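Local structure of oligopeptide-binding protein oppA (Lactococcus lactis, 3DRF) at residues Asp70-Phe74 / Gly85-Val89; Lys96-Leu102 / Lys169-Phe175; Lys117-Tyr123 / Leu191-Tyr197. The protein binds oligopeptides as the receptor component of the OppABCDF ABC transporter, serving uptake of peptides longer than three residues and growth in milk. Residues are numbered along the deposited sequence.

Interaction 1 of 3, residues Asp70-Phe74 / Gly85-Val89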
loop_
_atom_site.group_PDB
_atom_site.type_symbol
_atom_site.label_atom_id
_atom_site.label_comp_id
_atom_site.label_asym_id
_atom_site.label_seq_id
_atom_site.Cartn_x
_atom_site.Cartn_y
_atom_site.Cartn_z
ATOM N N ASP A 70 -5.458 -8.172 -12.307
ATOM C CA ASP A 70 -4.984 -8.383 -13.679
ATOM C C ASP A 70 -3.535 -7.913 -13.933
ATOM O O ASP A 70 -3.195 -7.283 -14.877
ATOM C CB ASP A 70 -6.023 -7.846 -14.691
ATOM C CG ASP A 70 -7.359 -8.561 -14.530
ATOM O OD1 ASP A 70 -7.298 -9.786 -14.356
ATOM O OD2 ASP A 70 -8.357 -7.910 -14.558
ATOM N N GLY A 71 -2.719 -8.337 -12.993
ATOM C CA GLY A 71 -1.275 -8.216 -13.116
ATOM C C GLY A 71 -0.733 -9.012 -14.291
ATOM O O GLY A 71 -1.234 -10.093 -14.601
ATOM N N LEU A 72 0.279 -8.464 -14.956
ATOM C CA LEU A 72 0.794 -9.026 -16.220
ATOM C C LEU A 72 2.089 -9.845 -16.142
ATOM O O LEU A 72 2.281 -10.692 -16.933
ATOM C CB LEU A 72 1.045 -7.875 -17.226
ATOM C CG LEU A 72 -0.204 -7.210 -17.786
ATOM C CD1 LEU A 72 0.229 -6.055 -18.640
ATOM C CD2 LEU A 72 -1.078 -8.253 -18.618
ATOM N N PHE A 73 2.966 -9.478 -15.213
ATOM C CA PHE A 73 4.369 -9.968 -15.283
ATOM C C PHE A 73 4.726 -10.963 -14.187
ATOM O O PHE A 73 4.342 -10.827 -13.066
ATOM C CB PHE A 73 5.328 -8.775 -15.213
ATOM C CG PHE A 73 5.040 -7.695 -16.238
ATOM C CD1 PHE A 73 5.122 -7.983 -17.585
ATOM C CD2 PHE A 73 4.704 -6.415 -15.832
ATOM C CE1 PHE A 73 4.831 -7.004 -18.565
ATOM C CE2 PHE A 73 4.404 -5.412 -16.803
ATOM C CZ PHE A 73 4.460 -5.718 -18.180
ATOM N N PHE A 74 5.538 -11.932 -14.542
ATOM C CA PHE A 74 6.134 -12.829 -13.569
ATOM C C PHE A 74 7.459 -12.222 -13.125
ATOM O O PHE A 74 8.027 -11.422 -13.815
ATOM C CB PHE A 74 6.391 -14.217 -14.200
ATOM C CG PHE A 74 5.151 -15.145 -14.285
ATOM C CD1 PHE A 74 3.922 -14.728 -13.882
ATOM C CD2 PHE A 74 5.284 -16.439 -14.767
ATOM C CE1 PHE A 74 2.815 -15.590 -13.946
ATOM C CE2 PHE A 74 4.157 -17.297 -14.840
ATOM C CZ PHE A 74 2.969 -16.833 -14.452
ATOM N N GLY A 85 5.034 -14.765 -18.029
ATOM C CA GLY A 85 3.727 -14.471 -17.442
ATOM C C GLY A 85 2.690 -14.145 -18.507
ATOM O O GLY A 85 2.902 -14.431 -19.627
ATOM N N ALA A 86 1.640 -13.424 -18.110
ATOM C CA ALA A 86 0.628 -12.968 -19.070
ATOM C C ALA A 86 1.187 -12.088 -20.158
ATOM O O ALA A 86 0.688 -12.101 -21.265
ATOM C CB ALA A 86 -0.536 -12.280 -18.346
ATOM N N ALA A 87 2.285 -11.391 -19.818
ATOM C CA ALA A 87 3.006 -10.541 -20.755
ATOM C C ALA A 87 4.497 -10.545 -20.375
ATOM O O ALA A 87 4.839 -10.932 -19.289
ATOM C CB ALA A 87 2.454 -9.071 -20.722
ATOM N N ASP A 88 5.299 -10.114 -21.331
ATOM C CA ASP A 88 6.748 -9.840 -21.099
ATOM C C ASP A 88 7.001 -8.331 -21.306
ATOM O O ASP A 88 6.309 -7.668 -22.028
ATOM C CB ASP A 88 7.609 -10.617 -22.120
ATOM C CG ASP A 88 7.542 -12.157 -21.956
ATOM O OD1 ASP A 88 7.063 -12.629 -20.970
ATOM O OD2 ASP A 88 8.073 -12.767 -22.868
ATOM N N VAL A 89 8.037 -7.832 -20.646
ATOM C CA VAL A 89 8.479 -6.456 -20.807
ATOM C C VAL A 89 9.978 -6.468 -21.173
ATOM O O VAL A 89 10.754 -7.197 -20.611
ATOM C CB VAL A 89 8.123 -5.601 -19.591
ATOM C CG1 VAL A 89 8.808 -6.148 -18.320
ATOM C CG2 VAL A 89 8.538 -4.143 -19.837
HETATM O O HOH W 1 6.361 -12.283 -17.422
#

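Interaction 2 of 3, residues Lys96-Leu102 / Lys169-Phe175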
loop_
_atom_site.group_PDB
_atom_site.type_symbol
_atom_site.label_atom_id
_atom_site.label_comp_id
_atom_site.label_asym_id
_atom_site.label_seq_id
_atom_site.Cartn_x
_atom_site.Cartn_y
_atom_site.Cartn_z
ATOM N N LYS A 96 15.206 4.662 -24.420
ATOM C CA LYS A 96 14.472 5.013 -23.170
ATOM C C LYS A 96 13.000 4.576 -23.250
ATOM O O LYS A 96 12.141 5.328 -23.034
ATOM C CB LYS A 96 14.643 6.512 -22.832
ATOM C CG LYS A 96 16.114 6.958 -22.845
ATOM C CD LYS A 96 16.355 8.413 -22.332
ATOM C CE LYS A 96 17.829 8.767 -22.417
ATOM N NZ LYS A 96 18.011 10.200 -21.990
ATOM N N THR A 97 12.819 3.309 -23.603
ATOM C CA THR A 97 11.482 2.748 -23.749
ATOM C C THR A 97 11.338 1.416 -22.966
ATOM O O THR A 97 12.268 0.746 -22.625
ATOM C CB THR A 97 11.109 2.508 -25.241
ATOM O OG1 THR A 97 12.015 1.546 -25.765
ATOM C CG2 THR A 97 11.268 3.777 -26.092
ATOM N N ALA A 98 10.085 1.115 -22.645
ATOM C CA ALA A 98 9.623 -0.233 -22.266
ATOM C C ALA A 98 8.657 -0.705 -23.368
ATOM O O ALA A 98 7.786 0.023 -23.793
ATOM C CB ALA A 98 8.917 -0.233 -20.894
ATOM N N THR A 99 8.851 -1.933 -23.801
ATOM C CA THR A 99 7.971 -2.552 -24.773
ATOM C C THR A 99 7.332 -3.765 -24.113
ATOM O O THR A 99 8.019 -4.678 -23.699
ATOM C CB THR A 99 8.751 -2.978 -26.022
ATOM O OG1 THR A 99 9.383 -1.838 -26.577
ATOM C CG2 THR A 99 7.796 -3.548 -27.075
ATOM N N ILE A 100 6.002 -3.730 -24.043
ATOM C CA ILE A 100 5.205 -4.766 -23.387
ATOM C C ILE A 100 4.574 -5.630 -24.494
ATOM O O ILE A 100 3.946 -5.122 -25.372
ATOM C CB ILE A 100 4.079 -4.129 -22.479
ATOM C CG1 ILE A 100 4.651 -3.370 -21.268
ATOM C CG2 ILE A 100 3.154 -5.213 -21.987
ATOM C CD1 ILE A 100 5.186 -1.977 -21.592
ATOM N N THR A 101 4.779 -6.936 -24.411
ATOM C CA THR A 101 4.172 -7.903 -25.357
ATOM C C THR A 101 3.232 -8.839 -24.601
ATOM O O THR A 101 3.663 -9.633 -23.833
ATOM C CB THR A 101 5.276 -8.718 -26.064
ATOM O OG1 THR A 101 6.134 -7.799 -26.749
ATOM C CG2 THR A 101 4.694 -9.680 -27.092
ATOM N N LEU A 102 1.954 -8.666 -24.861
ATOM C CA LEU A 102 0.921 -9.524 -24.258
ATOM C C LEU A 102 0.954 -10.907 -24.976
ATOM O O LEU A 102 1.108 -10.970 -26.148
ATOM C CB LEU A 102 -0.477 -8.896 -24.457
ATOM C CG LEU A 102 -0.644 -7.471 -23.941
ATOM C CD1 LEU A 102 -1.981 -6.910 -24.417
ATOM C CD2 LEU A 102 -0.528 -7.379 -22.410
ATOM N N LYS A 169 -1.048 -6.789 -29.765
ATOM C CA LYS A 169 -0.553 -7.310 -28.479
ATOM C C LYS A 169 0.672 -6.548 -27.926
ATOM O O LYS A 169 1.178 -6.901 -26.917
ATOM C CB LYS A 169 -0.239 -8.825 -28.645
ATOM C CG LYS A 169 -1.452 -9.708 -28.917
ATOM C CD LYS A 169 -2.280 -9.913 -27.657
ATOM C CE LYS A 169 -3.540 -10.783 -28.011
ATOM N NZ LYS A 169 -4.163 -11.326 -26.776
ATOM N N VAL A 170 1.076 -5.505 -28.631
ATOM C CA VAL A 170 2.338 -4.785 -28.297
ATOM C C VAL A 170 2.071 -3.321 -27.949
ATOM O O VAL A 170 1.360 -2.644 -28.590
ATOM C CB VAL A 170 3.363 -4.879 -29.477
ATOM C CG1 VAL A 170 4.739 -4.245 -29.080
ATOM C CG2 VAL A 170 3.543 -6.357 -29.953
ATOM N N ILE A 171 2.701 -2.888 -26.867
ATOM C CA ILE A 171 2.667 -1.493 -26.428
ATOM C C ILE A 171 4.098 -0.969 -26.200
ATOM O O ILE A 171 4.867 -1.561 -25.548
ATOM C CB ILE A 171 1.884 -1.323 -25.089
ATOM C CG1 ILE A 171 0.560 -2.123 -25.137
ATOM C CG2 ILE A 171 1.569 0.201 -24.913
ATOM C CD1 ILE A 171 0.648 -3.532 -24.386
ATOM N N LYS A 172 4.387 0.165 -26.796
ATOM C CA LYS A 172 5.638 0.890 -26.552
ATOM C C LYS A 172 5.358 2.068 -25.623
ATOM O O LYS A 172 4.526 2.896 -25.890
ATOM C CB LYS A 172 6.184 1.463 -27.876
ATOM C CG LYS A 172 7.501 2.246 -27.751
ATOM C CD LYS A 172 7.898 2.883 -29.135
ATOM C CE LYS A 172 8.495 4.287 -28.919
ATOM N NZ LYS A 172 8.897 4.917 -30.236
ATOM N N VAL A 173 6.099 2.148 -24.546
ATOM C CA VAL A 173 6.043 3.283 -23.588
ATOM C C VAL A 173 7.360 4.070 -23.624
ATOM O O VAL A 173 8.405 3.544 -23.415
ATOM C CB VAL A 173 5.790 2.783 -22.137
ATOM C CG1 VAL A 173 5.708 3.969 -21.155
ATOM C CG2 VAL A 173 4.531 1.845 -22.102
ATOM N N GLN A 174 7.256 5.336 -23.974
ATOM C CA GLN A 174 8.392 6.254 -24.072
ATOM C C GLN A 174 8.553 7.052 -22.790
ATOM O O GLN A 174 7.701 7.808 -22.417
ATOM C CB GLN A 174 8.168 7.225 -25.267
ATOM C CG GLN A 174 9.308 8.229 -25.471
ATOM C CD GLN A 174 10.595 7.546 -25.937
ATOM O OE1 GLN A 174 10.620 7.070 -27.020
ATOM N NE2 GLN A 174 11.615 7.505 -25.097
ATOM N N PHE A 175 9.712 6.895 -22.211
ATOM C CA PHE A 175 10.085 7.638 -21.002
ATOM C C PHE A 175 10.926 8.868 -21.345
ATOM O O PHE A 175 11.526 8.924 -22.360
ATOM C CB PHE A 175 10.933 6.739 -20.040
ATOM C CG PHE A 175 10.225 5.426 -19.667
ATOM C CD1 PHE A 175 9.047 5.466 -18.952
ATOM C CD2 PHE A 175 10.773 4.223 -20.019
ATOM C CE1 PHE A 175 8.381 4.276 -18.611
ATOM C CE2 PHE A 175 10.112 3.019 -19.672
ATOM C CZ PHE A 175 8.901 3.087 -18.992
#

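Interaction 3 of 3, residues Lys117-Tyr123 / Leu191-Tyr197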
loop_
_atom_site.group_PDB
_atom_site.type_symbol
_atom_site.label_atom_id
_atom_site.label_comp_id
_atom_site.label_asym_id
_atom_site.label_seq_id
_atom_site.Cartn_x
_atom_site.Cartn_y
_atom_site.Cartn_z
ATOM N N LYS A 117 -4.698 -1.781 -26.304
ATOM C CA LYS A 117 -5.553 -0.736 -25.750
ATOM C C LYS A 117 -5.972 -0.973 -24.266
ATOM O O LYS A 117 -6.072 -0.048 -23.519
ATOM C CB LYS A 117 -6.812 -0.589 -26.630
ATOM C CG LYS A 117 -7.893 0.411 -26.099
ATOM C CD LYS A 117 -7.307 1.850 -25.894
ATOM C CE LYS A 117 -8.464 2.790 -25.388
ATOM N NZ LYS A 117 -7.861 4.174 -25.157
ATOM N N ASP A 118 -6.175 -2.246 -23.881
ATOM C CA ASP A 118 -6.488 -2.590 -22.463
ATOM C C ASP A 118 -5.366 -2.157 -21.503
ATOM O O ASP A 118 -5.604 -1.827 -20.415
ATOM C CB ASP A 118 -6.750 -4.102 -22.351
ATOM C CG ASP A 118 -7.997 -4.551 -23.112
ATOM O OD1 ASP A 118 -8.884 -3.741 -23.299
ATOM O OD2 ASP A 118 -8.011 -5.677 -23.502
ATOM N N TYR A 119 -4.134 -2.285 -21.984
ATOM C CA TYR A 119 -2.970 -1.830 -21.177
ATOM C C TYR A 119 -2.881 -0.287 -21.040
ATOM O O TYR A 119 -2.717 0.221 -19.990
ATOM C CB TYR A 119 -1.694 -2.434 -21.798
ATOM C CG TYR A 119 -0.471 -2.031 -20.985
ATOM C CD1 TYR A 119 -0.294 -2.443 -19.640
ATOM C CD2 TYR A 119 0.469 -1.187 -21.533
ATOM C CE1 TYR A 119 0.830 -2.034 -18.901
ATOM C CE2 TYR A 119 1.594 -0.775 -20.808
ATOM C CZ TYR A 119 1.752 -1.189 -19.492
ATOM O OH TYR A 119 2.871 -0.778 -18.770
ATOM N N GLU A 120 -2.994 0.401 -22.167
ATOM C CA GLU A 120 -3.055 1.869 -22.151
ATOM C C GLU A 120 -4.245 2.355 -21.304
ATOM O O GLU A 120 -4.142 3.335 -20.606
ATOM C CB GLU A 120 -3.145 2.390 -23.627
ATOM C CG GLU A 120 -3.228 3.932 -23.690
ATOM C CD GLU A 120 -4.654 4.518 -23.528
ATOM O OE1 GLU A 120 -5.619 3.804 -23.569
ATOM O OE2 GLU A 120 -4.680 5.748 -23.382
ATOM N N PHE A 121 -5.364 1.629 -21.360
ATOM C CA PHE A 121 -6.563 2.102 -20.620
ATOM C C PHE A 121 -6.344 2.146 -19.083
ATOM O O PHE A 121 -6.832 3.036 -18.461
ATOM C CB PHE A 121 -7.820 1.263 -21.005
ATOM C CG PHE A 121 -9.105 1.844 -20.462
ATOM C CD1 PHE A 121 -9.961 1.059 -19.725
ATOM C CD2 PHE A 121 -9.433 3.168 -20.683
ATOM C CE1 PHE A 121 -11.133 1.571 -19.235
ATOM C CE2 PHE A 121 -10.658 3.710 -20.176
ATOM C CZ PHE A 121 -11.463 2.891 -19.440
ATOM N N THR A 122 -5.540 1.215 -18.548
ATOM C CA THR A 122 -5.109 1.287 -17.119
ATOM C C THR A 122 -4.558 2.726 -16.797
ATOM O O THR A 122 -4.886 3.315 -15.807
ATOM C CB THR A 122 -3.992 0.289 -16.904
ATOM O OG1 THR A 122 -4.569 -1.044 -17.092
ATOM C CG2 THR A 122 -3.418 0.427 -15.473
ATOM N N TYR A 123 -3.725 3.261 -17.694
ATOM C CA TYR A 123 -3.115 4.596 -17.459
ATOM C C TYR A 123 -4.202 5.680 -17.401
ATOM O O TYR A 123 -4.097 6.542 -16.618
ATOM C CB TYR A 123 -2.114 4.941 -18.548
ATOM C CG TYR A 123 -0.807 4.112 -18.443
ATOM C CD1 TYR A 123 -0.722 2.826 -18.999
ATOM C CD2 TYR A 123 0.304 4.576 -17.734
ATOM C CE1 TYR A 123 0.450 2.057 -18.922
ATOM C CE2 TYR A 123 1.503 3.793 -17.641
ATOM C CZ TYR A 123 1.564 2.572 -18.268
ATOM O OH TYR A 123 2.732 1.842 -18.147
ATOM N N LEU A 191 3.213 0.803 -15.454
ATOM C CA LEU A 191 2.172 0.023 -14.759
ATOM C C LEU A 191 2.167 -1.422 -15.265
ATOM O O LEU A 191 2.727 -1.737 -16.282
ATOM C CB LEU A 191 0.769 0.706 -14.929
ATOM C CG LEU A 191 0.709 2.183 -14.416
ATOM C CD1 LEU A 191 -0.653 2.852 -14.725
ATOM C CD2 LEU A 191 1.049 2.243 -12.863
ATOM N N GLU A 192 1.449 -2.265 -14.531
ATOM C CA GLU A 192 1.592 -3.718 -14.722
ATOM C C GLU A 192 0.286 -4.449 -14.799
ATOM O O GLU A 192 0.268 -5.632 -14.661
ATOM C CB GLU A 192 2.465 -4.321 -13.572
ATOM C CG GLU A 192 3.837 -3.614 -13.377
ATOM C CD GLU A 192 4.694 -4.250 -12.302
ATOM O OE1 GLU A 192 4.654 -5.458 -12.102
ATOM O OE2 GLU A 192 5.415 -3.508 -11.701
ATOM N N THR A 193 -0.810 -3.725 -15.010
ATOM C CA THR A 193 -2.150 -4.334 -15.115
ATOM C C THR A 193 -2.852 -3.866 -16.388
ATOM O O THR A 193 -2.480 -2.901 -16.958
ATOM C CB THR A 193 -3.024 -3.961 -13.870
ATOM O OG1 THR A 193 -3.193 -2.533 -13.815
ATOM C CG2 THR A 193 -2.350 -4.421 -12.551
ATOM N N VAL A 194 -3.873 -4.628 -16.762
ATOM C CA VAL A 194 -4.810 -4.294 -17.856
ATOM C C VAL A 194 -6.232 -4.064 -17.311
ATOM O O VAL A 194 -6.593 -4.526 -16.303
ATOM C CB VAL A 194 -4.848 -5.447 -18.934
ATOM C CG1 VAL A 194 -3.600 -5.394 -19.817
ATOM C CG2 VAL A 194 -5.003 -6.849 -18.299
ATOM N N ALA A 195 -6.968 -3.278 -18.059
ATOM C CA ALA A 195 -8.396 -2.991 -17.787
ATOM C C ALA A 195 -9.179 -3.288 -19.048
ATOM O O ALA A 195 -8.700 -2.983 -20.131
ATOM C CB ALA A 195 -8.564 -1.501 -17.373
ATOM N N PRO A 196 -10.358 -3.870 -18.901
ATOM C CA PRO A 196 -11.103 -4.350 -20.081
ATOM C C PRO A 196 -11.876 -3.203 -20.790
ATOM O O PRO A 196 -13.066 -3.001 -20.556
ATOM C CB PRO A 196 -12.015 -5.425 -19.478
ATOM C CG PRO A 196 -12.270 -4.915 -18.020
ATOM C CD PRO A 196 -10.920 -4.345 -17.625
ATOM N N TYR A 197 -11.155 -2.520 -21.674
ATOM C CA TYR A 197 -11.698 -1.319 -22.324
ATOM C C TYR A 197 -13.010 -1.563 -23.107
ATOM O O TYR A 197 -13.911 -0.836 -22.955
ATOM C CB TYR A 197 -10.627 -0.668 -23.207
ATOM C CG TYR A 197 -11.181 0.482 -24.025
ATOM C CD1 TYR A 197 -11.474 1.694 -23.441
ATOM C CD2 TYR A 197 -11.450 0.318 -25.375
ATOM C CE1 TYR A 197 -11.998 2.735 -24.212
ATOM C CE2 TYR A 197 -11.957 1.363 -26.150
ATOM C CZ TYR A 197 -12.234 2.535 -25.533
ATOM O OH TYR A 197 -12.753 3.616 -26.247
HETATM O O HOH W 2 -5.751 -1.816 -14.604
#

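Interaction 1 of 3, residues Asp70-Phe74 / Gly85-Val89
The backbone of D70-F74, an irregular loop, runs up to G85-V89 where that segment enters the first strand (87-92) of a four-stranded antiparallel sheet in this family 5 solute-binding protein. The two segments come closest at L72-A86 and F74-G85, with CA-to-CA separations of 4.9 and 4.8 Å. A87 N donates a hydrogen bond to L72 O at 3.0 Å, anchoring the loop to the first residue of the strand. G85 suits this close approach, because a CB modelled on it would lie only 2.9 Å from F74 N. Its CA instead sits over the face of the F74 ring in a CH-pi contact, 3.5 Å from the centroid. The CA-to-CB bonds of A86, A87 and V89 point toward the loop. L72 packs on the two alanines, with L72 CD2 4.1 Å from A86 CB and L72 CB 4.0 Å from A87 CB. The CA-to-CB bond of F73 points away, yet its ring swings back over the strand: F73 CE1 lies 3.8 Å from A87 CB, and V89 CG1 sits 4.2 Å from the ring centroid, over the face. F81 of strand 81-82 and I100 of strand 97-102 also border this ring. A water knits the backbones further, accepting from F74 N (3.0 Å) and G85 N (2.9 Å) and donating to A87 O (2.8 Å).

Interaction 2 of 3, residues Lys96-Leu102 / Lys169-Phe175
The ring of F175 folds back against A98, with F175 CE2 3.7 Å from A98 CB, at one end of an antiparallel pairing between the two central strands of a four-stranded sheet. The strand axes lie 4.7 Å apart at 165°. A98-V173 and I100-I171 are hydrogen-bonded pairs, each with two reciprocal backbone N-H...O bonds; F175 N to K96 O (3.0 Å) and L102 N to K169 O (2.8 Å) extend the pattern at the ends. A98, I100, I171 and V173 share one apolar face, where I100 CG2 meets I171 CD1 at 3.9 Å and Y119 of helix 116-127 covers I100, I171 and V173. The other face carries T97, T99, T101, V170, K172 and Q174. K96 and T97 together face D92 in a G1 bulge beside the turn from strand 87-92. K169 forms a salt bridge with E113, and K96 one with E177. Q174 NE2 hydrogen-bonds S95 O and, within its own segment, Q174 NE2 also donates to F175 O at 3.1 Å.

Interaction 3 of 3, residues Lys117-Tyr123 / Leu191-Tyr197
K117, near the start of helix 116-127, lays its aliphatic chain across Y197: K117 CE is 3.5 Å from the ring centroid, over the face, and K117 NZ, in cation-pi range at 4.7 Å from that centroid, also forms salt bridges with E120 and E124. D118 holds the loop twice, its O accepting from A195 N at 3.1 Å and its OD1 from Y197 N at 3.0 Å, just where P196, centre of an inverse gamma turn, leads into helix 197-200. Y119 OH donates to L191 O at 2.7 Å. F121 presents its ring face to the edge of Y197, with centroids 5.1 Å apart and planes at 70°, and touches A195 CB through CD1 at 3.7 Å. T122 OG1 donates to T193 O at 2.8 Å and, through a water, is linked to T193 OG1. At Y123, the OH accepts from L191 N at 2.9 Å and donates to Y119 OH at 2.7 Å, while L191 CD1 makes a CH-pi contact over the Y123 ring face, 3.8 Å from its centroid. The helix thus lies between the 191-197 loop and the antiparallel sheet, where Y119 packs on I171 and V173 of strand 170-174, and E120 and Y123 on I160 of strand 160-161.

In the fold
From the N terminus, interaction 1 closes first, a short loop that includes strand 81-82, and is complete before interaction 2 opens at 96-102, the next strand of the same sheet. D88 O to T101 N, a probable hydrogen bond of 2.9 Å, joins these two contacts. Interaction 3 opens on the following helix at 117-123; the chain then returns to the sheet at 169-175, closing interaction 2, and reaches the helix again at 191-197, so these two long loops cross. Y119 belongs to interaction 3 and meets interaction 2. L72 N to E192 O, probably hydrogen-bonded at 2.8 Å, brings the first loop against the last, tying loops, sheet and helix together on one side of the protein.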